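Polymerase X (Deinococcus radiodurans, PDB 2W9M) probably catalyses magnesium-dependent, template-directed extension of DNA by deoxynucleotides, and carries a PHP domain that binds three zinc ions. Local coordinates at residues R266-T271 against L275-E280; T361-R366 against R380-E385; A127-E132 against A170-G175; A301-P306 against T314-A319. All blocks are in the same frame, centred on the assembly; numbering follows the deposited sequence.

Along the chain the order is contact 3, contact 1, contact 4 and contact 2, each closing before the next opens. Contact 3 joins helix 121-130 to helix 163-176 in the polymerase part, and contact 1 pairs two strands of the small antiparallel sheet in the thumb. Contact 4 folds the connecting stretch between helix 287-293 and strand 329-333, and contact 2 lies in the parallel sheet of the PHP domain. The centres of contacts 1 and 4 are about 26 Å apart, whereas those of contacts 1 and 2, on opposite sides of the chain's centre, are about 64 Å apart. The spacing fits an extended molecule, with contact 4 in the connection that leads from the thumb into the PHP domain.

Contact 1 (R266-T271 against L275-E280); sequences RGFTLT and LSRGDE
Backbone pairing joins T269 to S276 as a hydrogen-bonded antiparallel pair: T269 N gives its hydrogen to S276 O (3.1 Å), and S276 N returns a bond to T269 O (3.2 Å). S276 O also receives a CA-H...O contact from F268 CA. Next along, L270 and L275 form a non-hydrogen-bonded pair.

Apolar contact centres on L275, whose CD1 branch touches both F268 CB and L270 CG, each at 3.8 Å.

A flat, charged group meets an aromatic one at R277. With CG anti to the backbone N (chi1 -166°) and the chain bent only about CG-CD, the arginine runs over one face of the F268 ring. Its guanidinium sits above the rim rather than the ring centre, with R277 CZ 3.3 Å from F268 CZ and the two planes 34° apart.

This is the first hairpin of the three-stranded thumb sheet, with R277 opening the type II' turn into strand 280-282. Behind the strands lies helix 253-264, which ends in a Schellman motif at G267; its A263 touches both F268 and L270, and V259 touches L270.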
loop_
_atom_site.group_PDB
_atom_site.type_symbol
_atom_site.label_atom_id
_atom_site.label_comp_id
_atom_site.label_asym_id
_atom_site.label_seq_id
_atom_site.Cartn_x
_atom_site.Cartn_y
_atom_site.Cartn_z
ATOM N N ARG A 266 -29.557 -21.076 -20.243
ATOM C CA ARG A 266 -30.928 -21.025 -19.751
ATOM C C ARG A 266 -31.884 -20.354 -20.728
ATOM O O ARG A 266 -33.039 -20.084 -20.390
ATOM C CB ARG A 266 -30.970 -20.326 -18.395
ATOM C CG ARG A 266 -30.199 -21.070 -17.333
ATOM C CD ARG A 266 -29.758 -20.151 -16.222
ATOM N NE ARG A 266 -28.684 -20.749 -15.440
ATOM C CZ ARG A 266 -28.841 -21.254 -14.222
ATOM N NH1 ARG A 266 -30.032 -21.222 -13.640
ATOM N NH2 ARG A 266 -27.805 -21.783 -13.584
ATOM N N GLY A 267 -31.399 -20.085 -21.936
ATOM C CA GLY A 267 -32.247 -19.578 -23.000
ATOM C C GLY A 267 -32.244 -18.072 -23.138
ATOM O O GLY A 267 -32.927 -17.521 -24.003
ATOM N N PHE A 268 -31.477 -17.400 -22.285
ATOM C CA PHE A 268 -31.377 -15.947 -22.341
ATOM C C PHE A 268 -30.156 -15.521 -23.138
ATOM O O PHE A 268 -29.230 -16.305 -23.336
ATOM C CB PHE A 268 -31.277 -15.353 -20.935
ATOM C CG PHE A 268 -32.396 -15.752 -20.023
ATOM C CD1 PHE A 268 -32.297 -16.893 -19.245
ATOM C CD2 PHE A 268 -33.542 -14.980 -19.932
ATOM C CE1 PHE A 268 -33.321 -17.264 -18.396
ATOM C CE2 PHE A 268 -34.570 -15.345 -19.087
ATOM C CZ PHE A 268 -34.458 -16.490 -18.317
ATOM N N THR A 269 -30.164 -14.275 -23.596
ATOM C CA THR A 269 -28.972 -13.656 -24.159
ATOM C C THR A 269 -28.643 -12.401 -23.354
ATOM O O THR A 269 -29.421 -11.445 -23.342
ATOM C CB THR A 269 -29.153 -13.304 -25.649
ATOM O OG1 THR A 269 -29.193 -14.510 -26.423
ATOM C CG2 THR A 269 -28.004 -12.435 -26.141
ATOM N N LEU A 270 -27.502 -12.412 -22.668
ATOM C CA LEU A 270 -27.102 -11.277 -21.837
ATOM C C LEU A 270 -26.159 -10.359 -22.605
ATOM O O LEU A 270 -25.120 -10.792 -23.097
ATOM C CB LEU A 270 -26.436 -11.750 -20.542
ATOM C CG LEU A 270 -26.815 -11.002 -19.257
ATOM C CD1 LEU A 270 -25.716 -11.117 -18.207
ATOM C CD2 LEU A 270 -27.119 -9.548 -19.541
ATOM N N THR A 271 -26.532 -9.089 -22.701
ATOM C CA THR A 271 -25.757 -8.107 -23.447
ATOM C C THR A 271 -25.804 -6.764 -22.721
ATOM O O THR A 271 -26.674 -6.541 -21.879
ATOM C CB THR A 271 -26.306 -7.958 -24.885
ATOM O OG1 THR A 271 -25.940 -9.109 -25.655
ATOM C CG2 THR A 271 -25.763 -6.711 -25.565
ATOM N N LEU A 275 -31.072 -7.819 -20.931
ATOM C CA LEU A 275 -31.343 -9.246 -20.856
ATOM C C LEU A 275 -32.535 -9.585 -21.748
ATOM O O LEU A 275 -33.580 -8.939 -21.669
ATOM C CB LEU A 275 -31.629 -9.648 -19.408
ATOM C CG LEU A 275 -31.795 -11.137 -19.107
ATOM C CD1 LEU A 275 -30.519 -11.893 -19.430
ATOM C CD2 LEU A 275 -32.180 -11.335 -17.655
ATOM N N SER A 276 -32.379 -10.594 -22.600
ATOM C CA SER A 276 -33.450 -10.966 -23.520
ATOM C C SER A 276 -33.721 -12.468 -23.533
ATOM O O SER A 276 -32.986 -13.249 -22.929
ATOM C CB SER A 276 -33.139 -10.480 -24.937
ATOM O OG SER A 276 -32.157 -11.294 -25.556
ATOM N N ARG A 277 -34.785 -12.855 -24.232
ATOM C CA ARG A 277 -35.185 -14.252 -24.355
ATOM C C ARG A 277 -36.035 -14.440 -25.608
ATOM O O ARG A 277 -37.262 -14.449 -25.539
ATOM C CB ARG A 277 -35.978 -14.687 -23.125
ATOM C CG ARG A 277 -36.146 -16.186 -22.999
ATOM C CD ARG A 277 -36.950 -16.530 -21.760
ATOM N NE ARG A 277 -36.497 -17.779 -21.159
ATOM C CZ ARG A 277 -36.783 -18.154 -19.919
ATOM N NH1 ARG A 277 -37.525 -17.372 -19.146
ATOM N NH2 ARG A 277 -36.325 -19.309 -19.450
ATOM N N GLY A 278 -35.378 -14.588 -26.753
ATOM C CA GLY A 278 -36.077 -14.615 -28.024
ATOM C C GLY A 278 -36.723 -13.269 -28.287
ATOM O O GLY A 278 -36.032 -12.268 -28.477
ATOM N N ASP A 279 -38.052 -13.243 -28.296
ATOM C CA ASP A 279 -38.791 -11.987 -28.398
ATOM C C ASP A 279 -38.629 -11.182 -27.118
ATOM O O ASP A 279 -38.455 -9.967 -27.151
ATOM C CB ASP A 279 -40.281 -12.250 -28.635
ATOM C CG ASP A 279 -40.673 -12.130 -30.094
ATOM O OD1 ASP A 279 -39.773 -12.134 -30.960
ATOM O OD2 ASP A 279 -41.887 -12.027 -30.375
ATOM N N GLU A 280 -38.686 -11.883 -25.990
ATOM C CA GLU A 280 -38.718 -11.256 -24.674
ATOM C C GLU A 280 -37.536 -10.333 -24.390
ATOM O O GLU A 280 -36.378 -10.707 -24.563
ATOM C CB GLU A 280 -38.809 -12.325 -23.581
ATOM C CG GLU A 280 -39.995 -13.263 -23.730
ATOM C CD GLU A 280 -40.093 -14.259 -22.591
ATOM O OE1 GLU A 280 -39.188 -14.272 -21.730
ATOM O OE2 GLU A 280 -41.078 -15.029 -22.556
#

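Contact 2 (T361-R366 against R380-E385); sequences TADHSR and REQLKE. With ZN (zinc ion), chain C.
Full extension brings Q382 to D363: CG is anti to the backbone N (chi1 -179°) and the chain continues straight at the next bond (chi2 -173°), carrying the amide away from the helix toward the strand. D363 answers from its own side, its CG anti to the carbonyl carbon and beside the backbone N, which turns the carboxylate to meet it. The side chains converge at a slant, with amide and carboxylate planes 38° apart. Q382 NE2 then lies 2.7 Å from D363 OD2, but the N-H points well off the line and the bond is weak. The other end of the amide rests against a methyl group, Q382 OE1 being 3.7 Å from T361 CG2, and I344 of helix 344-353 packs on both of these residues. The strand and helix belong to a beta-alpha-beta unit, 358-364, 376-391 and 396-403, one of the repeated crossovers that build the parallel sheet of the PHP fold, with its metals at the strand ends. D363 owes its firmer hold to the other oxygen, OD1, which is hydrogen-bonded to S335 N. A leucine in place of Q382 would remove the amide and would probably leave D363 OD2 without its weak tie to the helix, the carboxylate then relying on its other partners, S335 among them. Directly after D363, H364 points its ring at a zinc ion, bound through H364 NE2 at 2.1 Å. D339 and H518 bind the same ion, and H364 N is hydrogen-bonded to S338 OG.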
loop_
_atom_site.group_PDB
_atom_site.type_symbol
_atom_site.label_atom_id
_atom_site.label_comp_id
_atom_site.label_asym_id
_atom_site.label_seq_id
_atom_site.Cartn_x
_atom_site.Cartn_y
_atom_site.Cartn_z
ATOM N N THR A 361 2.078 3.139 17.419
ATOM C CA THR A 361 3.407 3.594 17.041
ATOM C C THR A 361 4.246 2.417 16.554
ATOM O O THR A 361 4.115 1.312 17.073
ATOM C CB THR A 361 4.089 4.258 18.256
ATOM O OG1 THR A 361 3.720 5.642 18.303
ATOM C CG2 THR A 361 5.602 4.133 18.175
ATOM N N ALA A 362 5.101 2.648 15.560
ATOM C CA ALA A 362 5.940 1.577 15.015
ATOM C C ALA A 362 7.013 2.070 14.044
ATOM O O ALA A 362 6.995 1.728 12.862
ATOM C CB ALA A 362 5.075 0.511 14.350
ATOM N N ASP A 363 7.951 2.864 14.547
ATOM C CA ASP A 363 9.045 3.377 13.727
ATOM C C ASP A 363 10.133 2.318 13.547
ATOM O O ASP A 363 10.186 1.346 14.299
ATOM C CB ASP A 363 9.610 4.664 14.343
ATOM C CG ASP A 363 8.697 5.865 14.122
ATOM O OD1 ASP A 363 8.482 6.239 12.950
ATOM O OD2 ASP A 363 8.187 6.431 15.112
ATOM N N HIS A 364 10.989 2.494 12.543
ATOM C CA HIS A 364 12.026 1.509 12.256
ATOM C C HIS A 364 13.081 1.483 13.346
ATOM O O HIS A 364 13.129 2.365 14.207
ATOM C CB HIS A 364 12.717 1.796 10.925
ATOM C CG HIS A 364 11.776 1.970 9.781
ATOM N ND1 HIS A 364 11.336 0.913 9.015
ATOM C CD2 HIS A 364 11.195 3.078 9.269
ATOM C CE1 HIS A 364 10.516 1.366 8.083
ATOM N NE2 HIS A 364 10.413 2.675 8.217
ATOM N N SER A 365 13.949 0.480 13.275
ATOM C CA SER A 365 15.000 0.295 14.262
ATOM C C SER A 365 16.391 0.476 13.662
ATOM O O SER A 365 16.543 0.525 12.445
ATOM C CB SER A 365 14.879 -1.098 14.871
ATOM O OG SER A 365 14.712 -2.072 13.860
ATOM N N ARG A 366 17.389 0.596 14.538
ATOM C CA ARG A 366 18.812 0.594 14.177
ATOM C C ARG A 366 19.108 0.286 12.710
ATOM O O ARG A 366 19.494 1.166 11.943
ATOM C CB ARG A 366 19.549 -0.444 15.034
ATOM C CG ARG A 366 20.375 0.102 16.182
ATOM C CD ARG A 366 21.840 0.251 15.778
ATOM N NE ARG A 366 22.212 1.636 15.498
ATOM C CZ ARG A 366 23.314 2.000 14.846
ATOM N NH1 ARG A 366 24.151 1.077 14.386
ATOM N NH2 ARG A 366 23.572 3.288 14.646
ATOM N N ARG A 380 14.234 5.003 23.635
ATOM C CA ARG A 380 13.885 5.329 25.012
ATOM C C ARG A 380 13.344 6.750 25.088
ATOM O O ARG A 380 12.407 7.027 25.837
ATOM C CB ARG A 380 15.078 5.137 25.951
ATOM C CG ARG A 380 15.714 3.749 25.873
ATOM C CD ARG A 380 16.014 3.171 27.254
ATOM N NE ARG A 380 16.796 4.075 28.098
ATOM C CZ ARG A 380 16.270 4.929 28.974
ATOM N NH1 ARG A 380 14.954 5.004 29.118
ATOM N NH2 ARG A 380 17.057 5.710 29.704
ATOM N N GLU A 381 13.925 7.644 24.291
ATOM C CA GLU A 381 13.439 9.017 24.193
ATOM C C GLU A 381 12.041 9.098 23.576
ATOM O O GLU A 381 11.214 9.905 24.007
ATOM C CB GLU A 381 14.423 9.892 23.412
ATOM C CG GLU A 381 15.742 10.111 24.132
ATOM C CD GLU A 381 16.627 11.146 23.453
ATOM O OE1 GLU A 381 17.093 12.073 24.151
ATOM O OE2 GLU A 381 16.857 11.035 22.228
ATOM N N GLN A 382 11.774 8.267 22.574
ATOM C CA GLN A 382 10.440 8.227 21.980
ATOM C C GLN A 382 9.407 7.778 23.012
ATOM O O GLN A 382 8.317 8.344 23.100
ATOM C CB GLN A 382 10.398 7.301 20.760
ATOM C CG GLN A 382 9.027 7.226 20.085
ATOM C CD GLN A 382 8.964 6.170 18.993
ATOM O OE1 GLN A 382 8.997 4.967 19.264
ATOM N NE2 GLN A 382 8.866 6.619 17.751
ATOM N N LEU A 383 9.763 6.763 23.794
ATOM C CA LEU A 383 8.862 6.224 24.807
ATOM C C LEU A 383 8.511 7.272 25.864
ATOM O O LEU A 383 7.372 7.331 26.329
ATOM C CB LEU A 383 9.450 4.958 25.446
ATOM C CG LEU A 383 9.469 3.713 24.540
ATOM C CD1 LEU A 383 10.351 2.616 25.112
ATOM C CD2 LEU A 383 8.060 3.185 24.292
ATOM N N LYS A 384 9.482 8.107 26.231
ATOM C CA LYS A 384 9.215 9.213 27.146
ATOM C C LYS A 384 8.182 10.167 26.550
ATOM O O LYS A 384 7.237 10.575 27.227
ATOM C CB LYS A 384 10.501 9.974 27.484
ATOM C CG LYS A 384 11.313 9.361 28.616
ATOM C CD LYS A 384 11.199 7.838 28.619
ATOM C CE LYS A 384 12.371 7.187 29.339
ATOM N NZ LYS A 384 13.660 7.417 28.620
ATOM N N GLU A 385 8.364 10.519 25.281
ATOM C CA GLU A 385 7.414 11.389 24.592
ATOM C C GLU A 385 6.017 10.781 24.532
ATOM O O GLU A 385 5.024 11.477 24.730
ATOM C CB GLU A 385 7.893 11.717 23.180
ATOM C CG GLU A 385 6.800 12.268 22.270
ATOM C CD GLU A 385 7.346 12.790 20.952
ATOM O OE1 GLU A 385 6.866 12.343 19.886
ATOM O OE2 GLU A 385 8.261 13.641 20.981
HETATM ZN ZN ZN C . 9.404 3.557 6.646
#

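Contact 3 (A127-E132 against A170-G175); sequences AAESGE and AEELAG
The helical turns carrying E129 and E172 stand well apart, their CA atoms 11.0 Å from each other, and both residues direct CB across the gap. The first turn closes helix 121-130, in the second helix-hairpin-helix region, at G131, whose positive phi breaks the helix; the second belongs to helix 163-176, which packs on strand 194-203 of the mixed sheet through A170 and L173. Two long acidic side chains span the distance from opposite directions. E172 is extended, with CG anti to its backbone N, whereas E129 bends at its CB-CG bond (chi2 97°) to swing its carboxylate across. The two carboxylates meet nearly coplanar, 29° apart, with E129 OE2 2.7 Å from E172 OE1. R125 probably eases the crowding of the two acids, by a salt bridge to E172 OE2 and a long, weak ion pair with E129 OE2. The strongest polar partner of E129 is Y228 OH, hydrogen-bonded to the same OE2 atom. With E229 also near E129 OE1, the crowding of acids would probably raise the pKa of at least one of them. An alanine at E129 is likely to leave Y228 OH without its carboxylate partner and to open a gap between the two helices. Even the aliphatic part of E129 takes part in the approach, its CG lying 3.7 Å from E172 OE1.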
loop_
_atom_site.group_PDB
_atom_site.type_symbol
_atom_site.label_atom_id
_atom_site.label_comp_id
_atom_site.label_asym_id
_atom_site.label_seq_id
_atom_site.Cartn_x
_atom_site.Cartn_y
_atom_site.Cartn_z
ATOM N N ALA A 127 -2.534 17.130 -5.139
ATOM C CA ALA A 127 -2.033 18.387 -4.591
ATOM C C ALA A 127 -1.866 19.420 -5.694
ATOM O O ALA A 127 -2.141 20.600 -5.493
ATOM C CB ALA A 127 -0.721 18.171 -3.866
ATOM N N ALA A 128 -1.421 18.966 -6.861
ATOM C CA ALA A 128 -1.283 19.845 -8.015
ATOM C C ALA A 128 -2.663 20.322 -8.461
ATOM O O ALA A 128 -2.871 21.503 -8.735
ATOM C CB ALA A 128 -0.567 19.122 -9.156
ATOM N N GLU A 129 -3.599 19.382 -8.519
ATOM C CA GLU A 129 -4.971 19.641 -8.935
ATOM C C GLU A 129 -5.626 20.742 -8.099
ATOM O O GLU A 129 -6.306 21.617 -8.630
ATOM C CB GLU A 129 -5.782 18.358 -8.774
ATOM C CG GLU A 129 -6.921 18.179 -9.748
ATOM C CD GLU A 129 -6.524 17.320 -10.925
ATOM O OE1 GLU A 129 -5.417 17.528 -11.461
ATOM O OE2 GLU A 129 -7.317 16.435 -11.309
ATOM N N SER A 130 -5.412 20.693 -6.788
ATOM C CA SER A 130 -6.188 21.502 -5.851
ATOM C C SER A 130 -5.563 22.844 -5.489
ATOM O O SER A 130 -6.171 23.643 -4.778
ATOM C CB SER A 130 -6.442 20.712 -4.567
ATOM O OG SER A 130 -5.258 20.595 -3.799
ATOM N N GLY A 131 -4.348 23.089 -5.969
ATOM C CA GLY A 131 -3.635 24.306 -5.634
ATOM C C GLY A 131 -2.802 24.151 -4.373
ATOM O O GLY A 131 -2.013 25.027 -4.023
ATOM N N GLU A 132 -2.980 23.028 -3.686
ATOM C CA GLU A 132 -2.242 22.763 -2.454
ATOM C C GLU A 132 -0.732 22.766 -2.690
ATOM O O GLU A 132 0.038 23.283 -1.877
ATOM C CB GLU A 132 -2.683 21.427 -1.856
ATOM C CG GLU A 132 -1.921 21.014 -0.612
ATOM C CD GLU A 132 -2.380 19.670 -0.063
ATOM O OE1 GLU A 132 -1.783 19.198 0.931
ATOM O OE2 GLU A 132 -3.335 19.085 -0.624
ATOM N N ALA A 170 -11.375 7.494 -10.957
ATOM C CA ALA A 170 -12.771 7.107 -11.146
ATOM C C ALA A 170 -13.692 7.896 -10.217
ATOM O O ALA A 170 -14.767 8.341 -10.625
ATOM C CB ALA A 170 -12.956 5.613 -10.945
ATOM N N GLU A 171 -13.271 8.073 -8.969
ATOM C CA GLU A 171 -14.044 8.870 -8.013
ATOM C C GLU A 171 -14.174 10.331 -8.452
ATOM O O GLU A 171 -15.237 10.934 -8.314
ATOM C CB GLU A 171 -13.444 8.769 -6.606
ATOM C CG GLU A 171 -13.335 10.101 -5.858
ATOM C CD GLU A 171 -11.887 10.557 -5.640
ATOM O OE1 GLU A 171 -11.152 9.879 -4.884
ATOM O OE2 GLU A 171 -11.490 11.601 -6.209
ATOM N N GLU A 172 -13.097 10.886 -9.000
ATOM C CA GLU A 172 -13.092 12.269 -9.465
ATOM C C GLU A 172 -14.001 12.478 -10.677
ATOM O O GLU A 172 -14.755 13.450 -10.728
ATOM C CB GLU A 172 -11.665 12.722 -9.793
ATOM C CG GLU A 172 -11.522 14.217 -10.033
ATOM C CD GLU A 172 -10.102 14.618 -10.396
ATOM O OE1 GLU A 172 -9.735 15.795 -10.178
ATOM O OE2 GLU A 172 -9.351 13.754 -10.897
ATOM N N LEU A 173 -13.923 11.575 -11.653
ATOM C CA LEU A 173 -14.745 11.681 -12.859
ATOM C C LEU A 173 -16.221 11.462 -12.559
ATOM O O LEU A 173 -17.084 12.048 -13.209
ATOM C CB LEU A 173 -14.285 10.693 -13.929
ATOM C CG LEU A 173 -12.889 10.957 -14.487
ATOM C CD1 LEU A 173 -12.638 10.098 -15.714
ATOM C CD2 LEU A 173 -12.720 12.433 -14.813
ATOM N N ALA A 174 -16.510 10.613 -11.578
ATOM C CA ALA A 174 -17.886 10.416 -11.146
ATOM C C ALA A 174 -18.477 11.759 -10.728
ATOM O O ALA A 174 -19.645 12.047 -11.001
ATOM C CB ALA A 174 -17.953 9.427 -10.005
ATOM N N GLY A 175 -17.655 12.581 -10.079
ATOM C CA GLY A 175 -18.061 13.911 -9.655
ATOM C C GLY A 175 -18.658 14.745 -10.777
ATOM O O GLY A 175 -19.572 15.539 -10.550
#

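Contact 4 (A301-P306 against T314-A319); sequences AEYREP and TLPDPA
The Y303 ring meets its neighbours in two different ways: L315 covers a face, and P316 receives the hydroxyl at the edge. L315 comes slantwise over the ring, with its CD1 methyl 3.9 Å from the ring centroid and 26° off the normal, a CH-pi contact. The methyl is displaced toward the rim, so its nearest ring atom is Y303 CE2, at 3.5 Å. L315 CB follows the same face toward the phenol end, where it lies 3.5 Å from Y303 OH. The leucine reaches this place with CG anti to its carbonyl carbon (chi1 -53°), beside the backbone N, and it also touches L503 of helix 499-505.

At the edge, the phenol hydroxyl donates to P316 O across 2.9 Å. The donor is tilted 18° from the carbonyl plane, and the acceptor oxygen lies close to the plane of the ring. One bond and one covered face thus help to set the reach and rotation of the tyrosine, together with packing from W312, L321 and H308.

E302 makes a lighter contact. Its chain bends about CB-CG and sets OE2 3.9 Å from P318 CB, but the principal partner of that oxygen is R534, in a salt bridge.

Beyond P316, D317 OD1 accepts a hydrogen bond from A319 N at 2.8 Å. That is an Asx turn, and it leads into the 3-10 turn at P318 and A319, within a proline-rich, largely irregular connection between the thumb helix 287-293 and strand 329-333, the first strand of the PHP sheet.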
loop_
_atom_site.group_PDB
_atom_site.type_symbol
_atom_site.label_atom_id
_atom_site.label_comp_id
_atom_site.label_asym_id
_atom_site.label_seq_id
_atom_site.Cartn_x
_atom_site.Cartn_y
_atom_site.Cartn_z
ATOM N N ALA A 301 -19.799 -8.406 -5.582
ATOM C CA ALA A 301 -18.660 -8.001 -6.404
ATOM C C ALA A 301 -17.323 -8.388 -5.777
ATOM O O ALA A 301 -16.334 -8.577 -6.485
ATOM C CB ALA A 301 -18.705 -6.500 -6.680
ATOM N N GLU A 302 -17.299 -8.501 -4.452
ATOM C CA GLU A 302 -16.084 -8.890 -3.744
ATOM C C GLU A 302 -15.648 -10.304 -4.112
ATOM O O GLU A 302 -14.466 -10.634 -4.016
ATOM C CB GLU A 302 -16.281 -8.815 -2.227
ATOM C CG GLU A 302 -16.604 -7.437 -1.685
ATOM C CD GLU A 302 -18.080 -7.254 -1.395
ATOM O OE1 GLU A 302 -18.912 -7.763 -2.176
ATOM O OE2 GLU A 302 -18.407 -6.599 -0.380
ATOM N N TYR A 303 -16.606 -11.133 -4.526
ATOM C CA TYR A 303 -16.346 -12.553 -4.770
ATOM C C TYR A 303 -16.352 -12.949 -6.246
ATOM O O TYR A 303 -16.566 -14.117 -6.572
ATOM C CB TYR A 303 -17.363 -13.415 -4.020
ATOM C CG TYR A 303 -17.371 -13.218 -2.522
ATOM C CD1 TYR A 303 -18.552 -13.328 -1.794
ATOM C CD2 TYR A 303 -16.204 -12.919 -1.835
ATOM C CE1 TYR A 303 -18.561 -13.153 -0.422
ATOM C CE2 TYR A 303 -16.205 -12.738 -0.461
ATOM C CZ TYR A 303 -17.383 -12.855 0.238
ATOM O OH TYR A 303 -17.379 -12.674 1.600
ATOM N N ARG A 304 -16.108 -11.992 -7.136
ATOM C CA ARG A 304 -16.192 -12.260 -8.572
ATOM C C ARG A 304 -14.840 -12.468 -9.245
ATOM O O ARG A 304 -14.687 -12.193 -10.433
ATOM C CB ARG A 304 -16.973 -11.155 -9.283
ATOM C CG ARG A 304 -18.400 -11.016 -8.790
ATOM C CD ARG A 304 -19.142 -9.900 -9.503
ATOM N NE ARG A 304 -20.434 -9.644 -8.874
ATOM C CZ ARG A 304 -21.289 -8.706 -9.267
ATOM N NH1 ARG A 304 -20.998 -7.926 -10.300
ATOM N NH2 ARG A 304 -22.440 -8.551 -8.621
ATOM N N GLU A 305 -13.866 -12.960 -8.487
ATOM C CA GLU A 305 -12.569 -13.330 -9.046
ATOM C C GLU A 305 -12.564 -14.819 -9.368
ATOM O O GLU A 305 -13.362 -15.576 -8.816
ATOM C CB GLU A 305 -11.447 -13.032 -8.048
ATOM C CG GLU A 305 -11.494 -11.649 -7.436
ATOM C CD GLU A 305 -11.186 -10.552 -8.433
ATOM O OE1 GLU A 305 -10.452 -10.809 -9.412
ATOM O OE2 GLU A 305 -11.675 -9.422 -8.233
ATOM N N PRO A 306 -11.659 -15.251 -10.255
ATOM C CA PRO A 306 -11.557 -16.682 -10.562
ATOM C C PRO A 306 -11.374 -17.545 -9.310
ATOM O O PRO A 306 -12.017 -18.586 -9.189
ATOM C CB PRO A 306 -10.314 -16.759 -11.452
ATOM C CG PRO A 306 -10.219 -15.405 -12.080
ATOM C CD PRO A 306 -10.727 -14.437 -11.057
ATOM N N THR A 314 -19.295 -20.261 0.495
ATOM C CA THR A 314 -18.797 -20.625 1.814
ATOM C C THR A 314 -18.478 -19.375 2.635
ATOM O O THR A 314 -18.438 -19.414 3.865
ATOM C CB THR A 314 -17.517 -21.470 1.677
ATOM O OG1 THR A 314 -17.869 -22.804 1.293
ATOM C CG2 THR A 314 -16.746 -21.512 2.980
ATOM N N LEU A 315 -18.266 -18.262 1.940
ATOM C CA LEU A 315 -17.815 -17.025 2.571
ATOM C C LEU A 315 -18.966 -16.192 3.130
ATOM O O LEU A 315 -20.111 -16.321 2.686
ATOM C CB LEU A 315 -17.002 -16.200 1.573
ATOM C CG LEU A 315 -15.846 -16.960 0.925
ATOM C CD1 LEU A 315 -15.186 -16.115 -0.147
ATOM C CD2 LEU A 315 -14.838 -17.391 1.979
ATOM N N PRO A 316 -18.657 -15.325 4.108
ATOM C CA PRO A 316 -19.646 -14.500 4.814
ATOM C C PRO A 316 -20.418 -13.563 3.892
ATOM O O PRO A 316 -19.937 -13.194 2.818
ATOM C CB PRO A 316 -18.790 -13.679 5.784
ATOM C CG PRO A 316 -17.550 -14.468 5.959
ATOM C CD PRO A 316 -17.298 -15.121 4.639
ATOM N N ASP A 317 -21.619 -13.191 4.323
ATOM C CA ASP A 317 -22.406 -12.170 3.649
ATOM C C ASP A 317 -21.635 -10.860 3.749
ATOM O O ASP A 317 -21.001 -10.588 4.766
ATOM C CB ASP A 317 -23.781 -12.050 4.323
ATOM C CG ASP A 317 -24.676 -11.007 3.673
ATOM O OD1 ASP A 317 -24.370 -9.800 3.782
ATOM O OD2 ASP A 317 -25.704 -11.396 3.077
ATOM N N PRO A 318 -21.670 -10.052 2.684
ATOM C CA PRO A 318 -20.944 -8.779 2.667
ATOM C C PRO A 318 -21.168 -7.948 3.931
ATOM O O PRO A 318 -20.234 -7.303 4.410
ATOM C CB PRO A 318 -21.534 -8.070 1.449
ATOM C CG PRO A 318 -21.907 -9.180 0.534
ATOM C CD PRO A 318 -22.370 -10.306 1.414
ATOM N N ALA A 319 -22.384 -7.974 4.463
ATOM C CA ALA A 319 -22.728 -7.180 5.640
ATOM C C ALA A 319 -22.029 -7.657 6.914
ATOM O O ALA A 319 -22.077 -6.981 7.942
ATOM C CB ALA A 319 -24.235 -7.152 5.838
#